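Local coordinates for protein aminofutalosine deaminase (Helicobacter pylori, PDB 7LKJ) that deaminates aminofutalosine and probably also adenosine, to inosine, and adenine far less efficiently, as a metal-dependent hydrolase of the amidohydrolase family, at residues T220-S225 and V274-A279. Numbering follows the deposited sequence.
Sequences THFLES and VHNQFA. With FE (Fe (III) ion), chain E; EDO (1,2-ethanediol), chain G.
Glu224 lies flat over the imidazole of His275, carboxylate and ring planes 9° apart. Its CG sits above the ring as a CH-pi contact, 3.7 Å from the ring centroid, and Glu224 OE1 is 3.1 Å from His275 NE2. That approach comes over the face, at an angle too poor for a hydrogen bond. With CG anti to the backbone N (chi1 179°), the extended chain of Glu224 carries the carboxylate obliquely across one face, toward the NE2 rim. Val274 CG1 packs against the opposite face, so the imidazole is sandwiched between a carboxylate and a methyl group.

His221 runs beside His275, pointing the same way, and their rings meet rim to rim with planes at 32°. Imidazole suits this place because its two nitrogens can do different work: His221 NE2 binds the iron at 2.3 Å, while His221 ND1 is hydrogen-bonded elsewhere. His79 shares the metal, and His275 touches Asp328, another iron ligand, which places His275 beside the metal, probably as the sixth-strand histidine of adenosine-deaminase-type enzymes.

The two backbones pair as parallel strands. Val274 N donates to Thr220 O at 2.9 Å, and Phe222 N to Val274 O. Beyond the strands, Phe278 N bonds to Leu223 O at 3.3 Å, tying the two loops together. The amide oxygen of Asn276, OD1, meets the edge of the Phe222 ring in its plane, where the C-H groups carry partial positive charge. The single methyl of Ala279 lets Leu223 CD1 and Phe222 CE2 both close in, and the flat Phe278 ring lies with one face against the carbonyl carbon of Ser225.

Adjacent parallel strands delivering metal-binding and neighbouring polar residues from their C-terminal ends are the hallmark of the amidohydrolase TIM-barrel active site.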
loop_
_atom_site.group_PDB
_atom_site.type_symbol
_atom_site.label_atom_id
_atom_site.label_comp_id
_atom_site.label_asym_id
_atom_site.label_seq_id
_atom_site.Cartn_x
_atom_site.Cartn_y
_atom_site.Cartn_z
ATOM N N THR A 220 20.967 12.746 7.284
ATOM C CA THR A 220 21.314 13.105 5.919
ATOM C C THR A 220 20.661 12.120 4.962
ATOM O O THR A 220 20.446 10.952 5.298
ATOM C CB THR A 220 22.838 13.141 5.715
ATOM O OG1 THR A 220 23.150 13.907 4.545
ATOM C CG2 THR A 220 23.416 11.738 5.575
ATOM N N HIS A 221 20.323 12.618 3.777
ATOM C CA HIS A 221 19.817 11.785 2.695
ATOM C C HIS A 221 21.010 11.286 1.889
ATOM O O HIS A 221 21.810 12.091 1.398
ATOM C CB HIS A 221 18.852 12.566 1.803
ATOM C CG HIS A 221 17.762 13.270 2.552
ATOM N ND1 HIS A 221 17.999 14.352 3.373
ATOM C CD2 HIS A 221 16.426 13.056 2.591
ATOM C CE1 HIS A 221 16.858 14.768 3.891
ATOM N NE2 HIS A 221 15.887 14.000 3.431
ATOM N N PHE A 222 21.134 9.970 1.755
ATOM C CA PHE A 222 22.298 9.368 1.121
ATOM C C PHE A 222 21.867 8.399 0.032
ATOM O O PHE A 222 20.992 7.559 0.258
ATOM C CB PHE A 222 23.166 8.647 2.156
ATOM C CG PHE A 222 24.448 8.100 1.600
ATOM C CD1 PHE A 222 25.411 8.951 1.085
ATOM C CD2 PHE A 222 24.692 6.737 1.596
ATOM C CE1 PHE A 222 26.594 8.453 0.573
ATOM C CE2 PHE A 222 25.873 6.231 1.087
ATOM C CZ PHE A 222 26.825 7.091 0.574
ATOM N N LEU A 223 22.515 8.512 -1.132
ATOM C CA LEU A 223 22.265 7.716 -2.334
ATOM C C LEU A 223 20.823 7.238 -2.464
ATOM O O LEU A 223 20.553 6.034 -2.423
ATOM C CB LEU A 223 23.225 6.524 -2.370
ATOM C CG LEU A 223 24.702 6.923 -2.422
ATOM C CD1 LEU A 223 25.599 5.698 -2.481
ATOM C CD2 LEU A 223 24.969 7.849 -3.603
ATOM N N GLU A 224 19.895 8.181 -2.625
ATOM C CA GLU A 224 18.480 7.860 -2.745
ATOM C C GLU A 224 18.064 7.537 -4.177
ATOM O O GLU A 224 17.011 6.921 -4.382
ATOM C CB GLU A 224 17.647 9.031 -2.203
ATOM C CG GLU A 224 16.136 8.862 -2.277
ATOM C CD GLU A 224 15.394 10.136 -1.927
ATOM O OE1 GLU A 224 14.170 10.070 -1.685
ATOM O OE2 GLU A 224 16.037 11.206 -1.889
ATOM N N SER A 225 18.884 7.888 -5.166
ATOM C CA SER A 225 18.513 7.765 -6.567
ATOM C C SER A 225 19.654 7.146 -7.362
ATOM O O SER A 225 20.805 7.113 -6.920
ATOM C CB SER A 225 18.133 9.122 -7.167
ATOM O OG SER A 225 18.921 10.161 -6.614
ATOM N N VAL A 274 19.335 8.260 5.634
ATOM C CA VAL A 274 18.001 8.025 5.094
ATOM C C VAL A 274 18.110 7.437 3.693
ATOM O O VAL A 274 19.060 7.712 2.952
ATOM C CB VAL A 274 17.177 9.330 5.104
ATOM C CG1 VAL A 274 15.703 9.036 4.872
ATOM C CG2 VAL A 274 17.372 10.065 6.421
ATOM N N HIS A 275 17.136 6.584 3.353
ATOM C CA HIS A 275 16.953 5.998 2.025
ATOM C C HIS A 275 17.989 4.916 1.737
ATOM O O HIS A 275 17.750 3.737 2.020
ATOM C CB HIS A 275 16.980 7.088 0.945
ATOM C CG HIS A 275 15.930 8.140 1.124
ATOM N ND1 HIS A 275 14.583 7.849 1.165
ATOM C CD2 HIS A 275 16.028 9.482 1.279
ATOM C CE1 HIS A 275 13.897 8.965 1.334
ATOM N NE2 HIS A 275 14.749 9.971 1.407
ATOM N N ASN A 276 19.136 5.304 1.172
ATOM C CA ASN A 276 20.258 4.394 0.902
ATOM C C ASN A 276 19.849 3.170 0.081
ATOM O O ASN A 276 20.418 2.088 0.245
ATOM C CB ASN A 276 20.926 3.932 2.203
ATOM C CG ASN A 276 21.002 5.022 3.249
ATOM O OD1 ASN A 276 21.945 5.812 3.274
ATOM N ND2 ASN A 276 20.015 5.058 4.137
ATOM N N GLN A 277 18.876 3.318 -0.823
ATOM C CA GLN A 277 18.495 2.184 -1.662
ATOM C C GLN A 277 19.520 1.891 -2.749
ATOM O O GLN A 277 19.498 0.798 -3.324
ATOM C CB GLN A 277 17.125 2.410 -2.301
ATOM C CG GLN A 277 16.117 3.075 -1.394
ATOM C CD GLN A 277 16.103 4.571 -1.582
ATOM O OE1 GLN A 277 17.110 5.164 -1.955
ATOM N NE2 GLN A 277 14.962 5.193 -1.327
ATOM N N PHE A 278 20.415 2.832 -3.042
ATOM C CA PHE A 278 21.408 2.658 -4.094
ATOM C C PHE A 278 22.818 2.537 -3.537
ATOM O O PHE A 278 23.785 2.551 -4.306
ATOM C CB PHE A 278 21.328 3.814 -5.093
ATOM C CG PHE A 278 20.207 3.677 -6.084
ATOM C CD1 PHE A 278 18.970 4.245 -5.834
ATOM C CD2 PHE A 278 20.389 2.966 -7.259
ATOM C CE1 PHE A 278 17.935 4.116 -6.742
ATOM C CE2 PHE A 278 19.358 2.831 -8.170
ATOM C CZ PHE A 278 18.129 3.408 -7.913
ATOM N N ALA A 279 22.957 2.424 -2.219
ATOM C CA ALA A 279 24.248 2.149 -1.609
ATOM C C ALA A 279 24.537 0.656 -1.685
ATOM O O ALA A 279 23.712 -0.165 -1.275
ATOM C CB ALA A 279 24.269 2.623 -0.157
HETATM FE FE FE E . 13.721 13.153 3.360
HETATM C C1 EDO G . 25.047 -0.792 -6.307
HETATM O O1 EDO G . 25.496 0.488 -5.848
HETATM C C2 EDO G . 23.776 -1.180 -5.561
HETATM O O2 EDO G . 22.745 -0.224 -5.831
#